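Local coordinates for protein probable translation initiation factor eIF-2B subunit epsilon (Schizosaccharomyces pombe, PDB 5B04) that forms part of the heterodecameric eIF2B complex, which exchanges GDP for GTP on the gamma subunit of translation initiation factor eIF2, at residues Y27-F31 with R273-L277; P44-T48 with I349-N353; V130-V134 with W291-F295; A400-V406 with N417-T422. One frame throughout, in Å; residues are numbered along the deposited sequence.

Contact 1 (Y27-F31 with R273-L277). With PO4 (phosphate ion), chain S.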
# COMPACT_ATOMS: atom_id res chain seq x y z
N TYR I 27 -43.69 30.84 -38.13
CA TYR I 27 -43.90 29.56 -38.78
C TYR I 27 -45.24 28.93 -38.52
O TYR I 27 -45.50 27.84 -38.95
CB TYR I 27 -42.76 28.62 -38.47
CG TYR I 27 -41.47 29.22 -38.89
CD1 TYR I 27 -41.04 29.13 -40.18
CD2 TYR I 27 -40.71 29.91 -38.01
CE1 TYR I 27 -39.87 29.70 -40.58
CE2 TYR I 27 -39.53 30.48 -38.39
CZ TYR I 27 -39.12 30.37 -39.68
OH TYR I 27 -37.95 30.93 -40.06
N ASN I 28 -46.12 29.65 -37.86
CA ASN I 28 -47.46 29.16 -37.64
C ASN I 28 -47.86 28.87 -39.05
O ASN I 28 -47.25 29.39 -39.95
CB ASN I 28 -48.25 30.22 -36.91
CG ASN I 28 -49.22 29.64 -35.92
OD1 ASN I 28 -49.52 28.45 -35.96
ND2 ASN I 28 -49.72 30.47 -35.04
N TYR I 29 -48.86 28.01 -39.21
CA TYR I 29 -49.38 27.46 -40.46
C TYR I 29 -48.46 26.46 -41.13
O TYR I 29 -48.71 26.01 -42.23
CB TYR I 29 -49.42 28.56 -41.57
CG TYR I 29 -48.29 28.52 -42.60
CD1 TYR I 29 -47.02 29.01 -42.31
CD2 TYR I 29 -48.48 27.93 -43.84
CE1 TYR I 29 -46.00 28.94 -43.23
CE2 TYR I 29 -47.47 27.86 -44.76
CZ TYR I 29 -46.23 28.36 -44.45
OH TYR I 29 -45.22 28.28 -45.37
N ARG I 30 -47.41 26.09 -40.43
CA ARG I 30 -46.52 25.09 -40.95
C ARG I 30 -46.95 23.93 -40.11
O ARG I 30 -46.73 22.78 -40.45
CB ARG I 30 -45.06 25.36 -40.69
CG ARG I 30 -44.15 24.42 -41.44
CD ARG I 30 -43.50 25.07 -42.63
NE ARG I 30 -42.64 24.12 -43.31
CZ ARG I 30 -41.39 24.37 -43.64
NH1 ARG I 30 -40.85 25.53 -43.35
NH2 ARG I 30 -40.67 23.44 -44.25
N PHE I 31 -47.53 24.25 -38.96
CA PHE I 31 -47.95 23.29 -37.98
C PHE I 31 -49.44 23.15 -37.95
O PHE I 31 -49.98 22.55 -37.04
CB PHE I 31 -47.58 23.79 -36.60
CG PHE I 31 -46.12 23.85 -36.34
CD1 PHE I 31 -45.42 24.97 -36.62
CD2 PHE I 31 -45.48 22.80 -35.76
CE1 PHE I 31 -44.08 25.03 -36.35
CE2 PHE I 31 -44.15 22.85 -35.50
CZ PHE I 31 -43.45 23.97 -35.79
N ARG I 273 -33.44 26.17 -34.38
CA ARG I 273 -34.75 26.82 -34.38
C ARG I 273 -35.88 25.84 -34.68
O ARG I 273 -35.75 24.99 -35.56
CB ARG I 273 -34.78 27.96 -35.41
CG ARG I 273 -33.98 29.18 -35.01
CD ARG I 273 -34.23 30.35 -35.94
NE ARG I 273 -34.02 29.98 -37.34
CZ ARG I 273 -34.93 30.13 -38.30
NH1 ARG I 273 -36.11 30.66 -38.01
NH2 ARG I 273 -34.66 29.77 -39.54
N VAL I 274 -36.97 25.96 -33.94
CA VAL I 274 -38.16 25.16 -34.19
C VAL I 274 -39.02 25.85 -35.24
O VAL I 274 -39.91 26.64 -34.91
CB VAL I 274 -38.98 24.94 -32.91
CG1 VAL I 274 -40.03 23.87 -33.13
CG2 VAL I 274 -38.07 24.56 -31.76
N ARG I 275 -38.74 25.55 -36.50
CA ARG I 275 -39.38 26.26 -37.61
C ARG I 275 -40.27 25.34 -38.45
O ARG I 275 -40.87 25.79 -39.43
CB ARG I 275 -38.31 26.90 -38.50
CG ARG I 275 -37.21 25.93 -38.90
CD ARG I 275 -36.34 26.49 -40.00
NE ARG I 275 -35.63 25.43 -40.71
CZ ARG I 275 -36.19 24.67 -41.65
NH1 ARG I 275 -37.45 24.85 -42.00
NH2 ARG I 275 -35.47 23.72 -42.24
N SER I 276 -40.34 24.07 -38.07
CA SER I 276 -41.16 23.11 -38.78
C SER I 276 -41.46 21.89 -37.92
O SER I 276 -41.00 21.80 -36.78
CB SER I 276 -40.49 22.67 -40.08
OG SER I 276 -39.29 21.96 -39.83
N LEU I 277 -42.23 20.95 -38.46
CA LEU I 277 -42.56 19.72 -37.76
C LEU I 277 -41.33 18.84 -37.56
O LEU I 277 -41.07 18.36 -36.46
CB LEU I 277 -43.63 18.94 -38.52
CG LEU I 277 -45.00 19.59 -38.67
CD1 LEU I 277 -45.78 18.88 -39.75
CD2 LEU I 277 -45.75 19.55 -37.35
P PO4 S . -37.66 22.19 -44.60
O1 PO4 S . -37.76 21.78 -43.15
O2 PO4 S . -37.32 23.66 -44.68
O3 PO4 S . -38.98 21.94 -45.29
O4 PO4 S . -36.58 21.38 -45.28
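Start at Arg273, the last residue of strand 271-273. Its NH1 donates an almost straight hydrogen bond to Tyr27 OH (2.8 Å), and is also bonded to the backbone oxygen of Ser127, so one nitrogen joins the Tyr27 hydroxyl to the backbone at the end of strand 123-127. Val274, at the centre of an inverse gamma turn, meets the tip of the Phe31 ring, CG1 to CZ 4.3 Å. Arg275 comes next. Its CB sits squarely over the face of the Tyr27 ring, 3.6 Å from the centroid and 4° off the normal, a CH-pi contact. Its guanidinium holds a phosphate ion, probably from the crystallisation liquor, the best of these bonds running from NH1 to O2 (2.9 Å), and its NE makes a salt bridge to Glu173. Arg30 reaches the same ion, with NH2 2.5 Å from O3, so the anion lies beside two like charges whose NH1 atoms are 3.7 Å apart. Ser276, the N-cap of helix 277-288, puts CB over the Arg30 guanidinium and its backbone O 3.4 Å from Phe31 CZ. Leu277 opens the helix and packs CD2 against Phe31 CD2 at 3.6 Å. The 27-31 side is shaped by a type II turn from Tyr27 to Arg30. This loop follows the first strand of a nucleotidyltransferase-like, GT-A-type domain, the place where relatives bind nucleotide.

Contact 2 (P44-T48 with I349-N353)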
# COMPACT_ATOMS: atom_id res chain seq x y z
N PRO I 44 -45.87 22.88 -26.64
CA PRO I 44 -44.89 22.24 -25.76
C PRO I 44 -43.90 21.37 -26.53
O PRO I 44 -44.30 20.42 -27.21
CB PRO I 44 -45.76 21.40 -24.83
CG PRO I 44 -46.95 21.05 -25.66
CD PRO I 44 -47.18 22.22 -26.59
N LEU I 45 -42.61 21.69 -26.43
CA LEU I 45 -41.58 20.88 -27.07
C LEU I 45 -41.36 19.60 -26.27
O LEU I 45 -41.59 18.50 -26.77
CB LEU I 45 -40.27 21.67 -27.18
CG LEU I 45 -39.12 20.94 -27.88
CD1 LEU I 45 -38.50 21.84 -28.93
CD2 LEU I 45 -38.08 20.50 -26.87
N ALA I 46 -40.92 19.76 -25.03
CA ALA I 46 -40.78 18.63 -24.12
C ALA I 46 -41.48 18.96 -22.80
O ALA I 46 -40.82 19.22 -21.79
CB ALA I 46 -39.31 18.30 -23.89
N ASN I 47 -42.81 18.95 -22.84
CA ASN I 47 -43.64 19.35 -21.71
C ASN I 47 -43.36 20.78 -21.24
O ASN I 47 -43.56 21.11 -20.07
CB ASN I 47 -43.47 18.39 -20.53
CG ASN I 47 -44.28 17.12 -20.69
OD1 ASN I 47 -44.46 16.62 -21.80
ND2 ASN I 47 -44.78 16.60 -19.58
N THR I 48 -42.91 21.62 -22.17
CA THR I 48 -42.61 23.01 -21.85
C THR I 48 -42.78 23.90 -23.08
O THR I 48 -42.32 23.55 -24.17
CB THR I 48 -41.17 23.16 -21.29
OG1 THR I 48 -40.81 24.54 -21.25
CG2 THR I 48 -40.18 22.40 -22.15
N ILE I 349 -42.71 11.31 -26.11
CA ILE I 349 -42.87 12.34 -25.09
C ILE I 349 -44.34 12.44 -24.69
O ILE I 349 -45.22 12.54 -25.55
CB ILE I 349 -42.37 13.70 -25.59
CG1 ILE I 349 -40.86 13.65 -25.84
CG2 ILE I 349 -42.69 14.79 -24.58
CD1 ILE I 349 -40.30 14.90 -26.48
N ILE I 350 -44.61 12.39 -23.39
CA ILE I 350 -45.98 12.39 -22.89
C ILE I 350 -46.22 13.56 -21.93
O ILE I 350 -45.49 13.74 -20.96
CB ILE I 350 -46.31 11.07 -22.17
CG1 ILE I 350 -46.12 9.89 -23.13
CG2 ILE I 350 -47.72 11.10 -21.63
CD1 ILE I 350 -46.26 8.54 -22.47
N GLY I 351 -47.27 14.33 -22.21
CA GLY I 351 -47.60 15.49 -21.40
C GLY I 351 -48.21 15.13 -20.06
O GLY I 351 -48.31 13.95 -19.70
N ARG I 352 -48.62 16.15 -19.31
CA ARG I 352 -49.23 15.96 -18.00
C ARG I 352 -50.60 15.29 -18.09
O ARG I 352 -51.34 15.50 -19.05
CB ARG I 352 -49.36 17.31 -17.28
CG ARG I 352 -48.06 17.92 -16.80
CD ARG I 352 -47.92 17.78 -15.29
NE ARG I 352 -46.83 18.59 -14.76
CZ ARG I 352 -46.99 19.82 -14.26
NH1 ARG I 352 -48.19 20.37 -14.24
NH2 ARG I 352 -45.95 20.49 -13.80
N ASN I 353 -50.91 14.49 -17.07
CA ASN I 353 -52.25 13.93 -16.88
C ASN I 353 -52.79 13.16 -18.08
O ASN I 353 -53.87 13.45 -18.58
CB ASN I 353 -53.23 15.06 -16.52
CG ASN I 353 -54.44 14.56 -15.77
OD1 ASN I 353 -54.79 13.38 -15.83
ND2 ASN I 353 -55.10 15.46 -15.05
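Two backbones of different character meet here. Residues 44-48 form a tight loop closed by a hydrogen bond from Leu45 N to Thr48 O (2.9 Å), with Asn47 at positive phi (58°), while 349-353 runs as a short strand, 349-350, and then turns away through Gly351. They come closest at Asn47 and Gly351, whose CA atoms are 5.5 Å apart; the CA atoms of Ala46 and Ile349 follow at 6.7 Å. Asn47 is the residue that reaches across. Its side chain covers the Ile350-Gly351 peptide: the end of the carboxamide lies close to Ile350 O and packs against Gly351 CA. Ile349 supplies the apolar half, with CD1 4.4 Å from Ala46 CB and CG2 4.3 Å from Ala46 CA; its CD1 also meets a backbone carbonyl, 3.8 Å from Leu45 O. The Leu45 side chain points away from the strand. The loop packs the nucleotidyltransferase-like domain against the left-handed beta-helix. Leu45 is packed on helices 50-61 and 277-288, and Ala46 and Asn47 also touch Leu332 of strand 332-333; strand 349-350 lies between 332-333 and 366-367, parallel to both.

Contact 3 (V130-V134 with W291-F295)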
# COMPACT_ATOMS: atom_id res chain seq x y z
N VAL I 130 -36.07 29.80 -30.74
CA VAL I 130 -34.78 29.13 -30.69
C VAL I 130 -34.61 28.28 -29.44
O VAL I 130 -35.20 28.56 -28.39
CB VAL I 130 -33.61 30.14 -30.76
CG1 VAL I 130 -33.72 31.01 -31.99
CG2 VAL I 130 -33.58 31.01 -29.51
N VAL I 131 -33.81 27.23 -29.57
CA VAL I 131 -33.38 26.43 -28.44
C VAL I 131 -31.85 26.45 -28.42
O VAL I 131 -31.21 25.93 -29.33
CB VAL I 131 -33.91 24.99 -28.51
CG1 VAL I 131 -35.37 24.94 -28.11
CG2 VAL I 131 -33.73 24.42 -29.91
N SER I 132 -31.28 27.05 -27.39
CA SER I 132 -29.83 27.20 -27.35
C SER I 132 -29.28 27.49 -25.96
O SER I 132 -29.87 28.24 -25.19
CB SER I 132 -29.39 28.30 -28.31
OG SER I 132 -27.98 28.39 -28.38
N ASN I 133 -28.14 26.87 -25.66
CA ASN I 133 -27.39 27.17 -24.45
C ASN I 133 -26.14 27.97 -24.79
O ASN I 133 -25.25 28.13 -23.95
CB ASN I 133 -27.02 25.89 -23.71
CG ASN I 133 -26.38 24.85 -24.61
OD1 ASN I 133 -26.12 25.11 -25.79
ND2 ASN I 133 -26.10 23.68 -24.06
N VAL I 134 -26.09 28.47 -26.02
CA VAL I 134 -24.98 29.31 -26.47
C VAL I 134 -25.03 30.69 -25.83
O VAL I 134 -25.99 31.43 -26.02
CB VAL I 134 -24.98 29.48 -28.01
CG1 VAL I 134 -24.00 30.57 -28.42
CG2 VAL I 134 -24.65 28.17 -28.70
N TRP I 291 -27.93 17.85 -24.74
CA TRP I 291 -27.19 18.81 -25.58
C TRP I 291 -27.43 20.27 -25.22
O TRP I 291 -26.54 21.11 -25.40
CB TRP I 291 -27.53 18.59 -27.05
CG TRP I 291 -26.89 17.37 -27.64
CD1 TRP I 291 -27.49 16.18 -27.91
CD2 TRP I 291 -25.51 17.22 -28.01
NE1 TRP I 291 -26.58 15.30 -28.44
CE2 TRP I 291 -25.36 15.91 -28.50
CE3 TRP I 291 -24.40 18.06 -27.97
CZ2 TRP I 291 -24.13 15.42 -28.96
CZ3 TRP I 291 -23.18 17.58 -28.42
CH2 TRP I 291 -23.06 16.27 -28.91
N VAL I 292 -28.62 20.59 -24.73
CA VAL I 292 -28.96 21.99 -24.45
C VAL I 292 -28.90 22.28 -22.95
O VAL I 292 -29.56 23.19 -22.46
CB VAL I 292 -30.35 22.35 -25.00
CG1 VAL I 292 -30.44 23.84 -25.31
CG2 VAL I 292 -30.65 21.54 -26.25
N TYR I 293 -28.11 21.49 -22.22
CA TYR I 293 -27.91 21.70 -20.79
C TYR I 293 -27.46 23.13 -20.51
O TYR I 293 -26.64 23.67 -21.25
CB TYR I 293 -26.89 20.69 -20.24
CG TYR I 293 -26.77 20.68 -18.74
CD1 TYR I 293 -27.67 19.97 -17.95
CD2 TYR I 293 -25.76 21.39 -18.10
CE1 TYR I 293 -27.56 19.96 -16.58
CE2 TYR I 293 -25.64 21.38 -16.72
CZ TYR I 293 -26.55 20.67 -15.97
OH TYR I 293 -26.44 20.66 -14.60
N PRO I 294 -27.99 23.76 -19.45
CA PRO I 294 -28.89 23.24 -18.41
C PRO I 294 -30.36 23.16 -18.81
O PRO I 294 -31.19 22.78 -17.98
CB PRO I 294 -28.71 24.24 -17.27
CG PRO I 294 -28.46 25.52 -17.97
CD PRO I 294 -27.64 25.17 -19.19
N PHE I 295 -30.69 23.51 -20.04
CA PHE I 295 -32.08 23.50 -20.48
C PHE I 295 -32.52 22.07 -20.78
O PHE I 295 -32.57 21.64 -21.93
CB PHE I 295 -32.27 24.40 -21.69
CG PHE I 295 -31.79 25.81 -21.47
CD1 PHE I 295 -31.94 26.41 -20.23
CD2 PHE I 295 -31.18 26.52 -22.49
CE1 PHE I 295 -31.49 27.70 -20.01
CE2 PHE I 295 -30.73 27.81 -22.27
CZ PHE I 295 -30.89 28.40 -21.04
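The beta subunit borders the 291-295 loop: its Phe345 meets Trp291 edge-to-face and its Tyr360 hydrogen-bonds Tyr293. Polar contacts within the chain centre on Asn133, whose CA-to-CB bond points toward 291-295. Its ND2 donates to Tyr293 O (2.9 Å, 165°) and, more weakly because of the bent angle, to Trp291 O (2.9 Å), so one amide bridges two carbonyls of the 291-295 loop. Within it, a turn from Val292 to Phe295 is closed by a hydrogen bond from Phe295 N to Val292 O (2.7 Å), with a cis peptide before Pro294. On the other segment, Ser132 OG accepts from Val134 N (3.0 Å), an ST turn, and is also hydrogen-bonded to Tyr270 O. Packing comes from Val292, whose CG1 lies 3.9 Å from Ser132 C and 4.2 Å from Asn133 CG. Phe295 brings its ring edge close to the Ser132 carbonyl, CE2 to O 3.1 Å. Strand 130-132 pairs antiparallel with 271-273, and Val131 and Val292 both rest on helix 277-288, while Phe295 touches helix 50-61.

Contact 4 (A400-V406 with N417-T422)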
# COMPACT_ATOMS: atom_id res chain seq x y z
N ALA I 400 -48.86 11.35 -38.73
CA ALA I 400 -50.20 11.71 -38.28
C ALA I 400 -50.18 12.88 -37.30
O ALA I 400 -49.39 12.91 -36.36
CB ALA I 400 -50.88 10.51 -37.64
N ILE I 401 -51.05 13.85 -37.54
CA ILE I 401 -51.19 14.99 -36.65
C ILE I 401 -52.63 15.12 -36.18
O ILE I 401 -53.51 15.53 -36.95
CB ILE I 401 -50.75 16.30 -37.32
CG1 ILE I 401 -49.30 16.18 -37.80
CG2 ILE I 401 -50.90 17.47 -36.37
CD1 ILE I 401 -48.82 17.40 -38.55
N VAL I 402 -52.87 14.76 -34.93
CA VAL I 402 -54.21 14.80 -34.36
C VAL I 402 -54.38 16.04 -33.49
O VAL I 402 -53.95 16.07 -32.34
CB VAL I 402 -54.50 13.54 -33.53
CG1 VAL I 402 -55.93 13.55 -33.03
CG2 VAL I 402 -54.23 12.29 -34.35
N ALA I 403 -55.02 17.07 -34.06
CA ALA I 403 -55.20 18.34 -33.37
C ALA I 403 -56.02 18.18 -32.09
O ALA I 403 -56.63 17.14 -31.86
CB ALA I 403 -55.86 19.36 -34.29
N ALA I 404 -56.02 19.22 -31.26
CA ALA I 404 -56.65 19.17 -29.95
C ALA I 404 -58.15 18.88 -30.03
O ALA I 404 -58.83 19.32 -30.95
CB ALA I 404 -56.42 20.48 -29.21
N GLY I 405 -58.64 18.12 -29.06
CA GLY I 405 -60.06 17.85 -28.94
C GLY I 405 -60.55 16.66 -29.74
O GLY I 405 -61.58 16.07 -29.41
N VAL I 406 -59.82 16.31 -30.80
CA VAL I 406 -60.22 15.22 -31.69
C VAL I 406 -60.38 13.89 -30.96
O VAL I 406 -59.51 13.48 -30.19
CB VAL I 406 -59.20 15.04 -32.83
CG1 VAL I 406 -59.54 13.81 -33.67
CG2 VAL I 406 -59.14 16.28 -33.70
N ASN I 417 -49.69 10.52 -42.17
CA ASN I 417 -49.65 11.89 -42.59
C ASN I 417 -50.98 12.56 -42.59
O ASN I 417 -51.08 13.72 -42.94
CB ASN I 417 -49.08 12.00 -43.98
CG ASN I 417 -47.82 11.23 -44.15
OD1 ASN I 417 -46.74 11.72 -43.88
ND2 ASN I 417 -47.96 10.01 -44.60
N LYS I 418 -52.02 11.84 -42.21
CA LYS I 418 -53.33 12.44 -42.21
C LYS I 418 -53.32 13.48 -41.14
O LYS I 418 -52.77 13.26 -40.09
CB LYS I 418 -54.40 11.40 -41.92
CG LYS I 418 -55.44 11.28 -43.01
CD LYS I 418 -54.80 11.29 -44.38
CE LYS I 418 -55.78 10.82 -45.43
NZ LYS I 418 -55.31 9.60 -46.14
N ARG I 419 -53.93 14.61 -41.40
CA ARG I 419 -53.99 15.65 -40.41
C ARG I 419 -55.41 15.73 -40.01
O ARG I 419 -56.25 15.92 -40.85
CB ARG I 419 -53.61 16.97 -41.03
CG ARG I 419 -52.26 17.50 -40.65
CD ARG I 419 -51.29 17.40 -41.80
NE ARG I 419 -50.46 18.59 -41.90
CZ ARG I 419 -49.26 18.60 -42.44
NH1 ARG I 419 -48.74 17.49 -42.94
NH2 ARG I 419 -48.57 19.73 -42.49
N LEU I 420 -55.70 15.62 -38.73
CA LEU I 420 -57.06 15.68 -38.28
C LEU I 420 -57.16 16.88 -37.41
O LEU I 420 -56.21 17.27 -36.79
CB LEU I 420 -57.42 14.47 -37.46
CG LEU I 420 -57.12 13.12 -38.06
CD1 LEU I 420 -57.95 12.08 -37.37
CD2 LEU I 420 -57.42 13.14 -39.53
N THR I 421 -58.33 17.48 -37.42
CA THR I 421 -58.64 18.67 -36.64
C THR I 421 -60.05 18.64 -36.02
O THR I 421 -60.76 17.65 -36.11
CB THR I 421 -58.51 19.95 -37.50
OG1 THR I 421 -58.90 21.09 -36.72
CG2 THR I 421 -59.39 19.87 -38.72
N THR I 422 -60.43 19.71 -35.36
CA THR I 422 -61.77 19.82 -34.82
C THR I 422 -62.37 21.13 -35.30
O THR I 422 -63.36 21.62 -34.74
CB THR I 422 -61.79 19.77 -33.28
OG1 THR I 422 -63.14 19.86 -32.81
CG2 THR I 422 -60.98 20.91 -32.70
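The side chains here are sorted by a short parallel pairing, Ile401 with Arg419 and Val402 with Leu420. Ile401 N bonds to Lys418 O (3.1 Å), Leu420 N to Ile401 O (2.8 Å) and Ala403 N to Leu420 O (3.0 Å). On one face, Ile401 takes the mt rotamer and extends CD1 under the flat of the Arg419 guanidinium, while its CB lies 3.8 Å from Arg419 CG. Arg419 has chi1 to chi3 between the staggered wells. On the other face, Val402 (t) and Leu420 (mt) point inward. From the turn, Val406, also t, points toward the second segment and brings CG1 to 4.4 Å from Leu420 CD1 and CG2 to 3.2 Å from Thr421 O. Lys418 has an off-well chi1 of -122° and leads its amine away to a salt bridge with Glu415. Both threonines are t. Thr421 OG1 hydrogen-bonds to Thr422 N, at a very short 2.5 Å, and to the backbone N of Phe423. Thr422 CG2 lies 3.2 Å from Ala404 O. A type II turn, Ala403 to Val406, makes the corner, with Gly405 at a positive phi that suits glycine. Parallel strands from successive coils, 18 residues apart, with aliphatic side chains turned inward and tight corners: this is the left-handed beta-helix of hexapeptide-repeat proteins, here at its C-terminal end.

All four contacts have residues on or against helix 277-288, and contact 1 touches each of the others: Val274 CG2 lies 3.9 Å from Leu45 CD1 of contact 2, Arg273 CG 3.5 Å from Val130 CG1 of contact 3, and Leu277 CD1 3.6 Å from Ile401 CD1 of contact 4. The phosphate ion is bound at contact 1. Contacts 2 and 4 reach the same face of the beta-helix, on strands 349-350 and 401-402 with 419-420, their centres about 17 Å apart. Contacts 3 and 4 are the most distant pair, about 30 Å between centres, on opposite sides of the chain's centre; of the four, contact 3 alone meets another subunit.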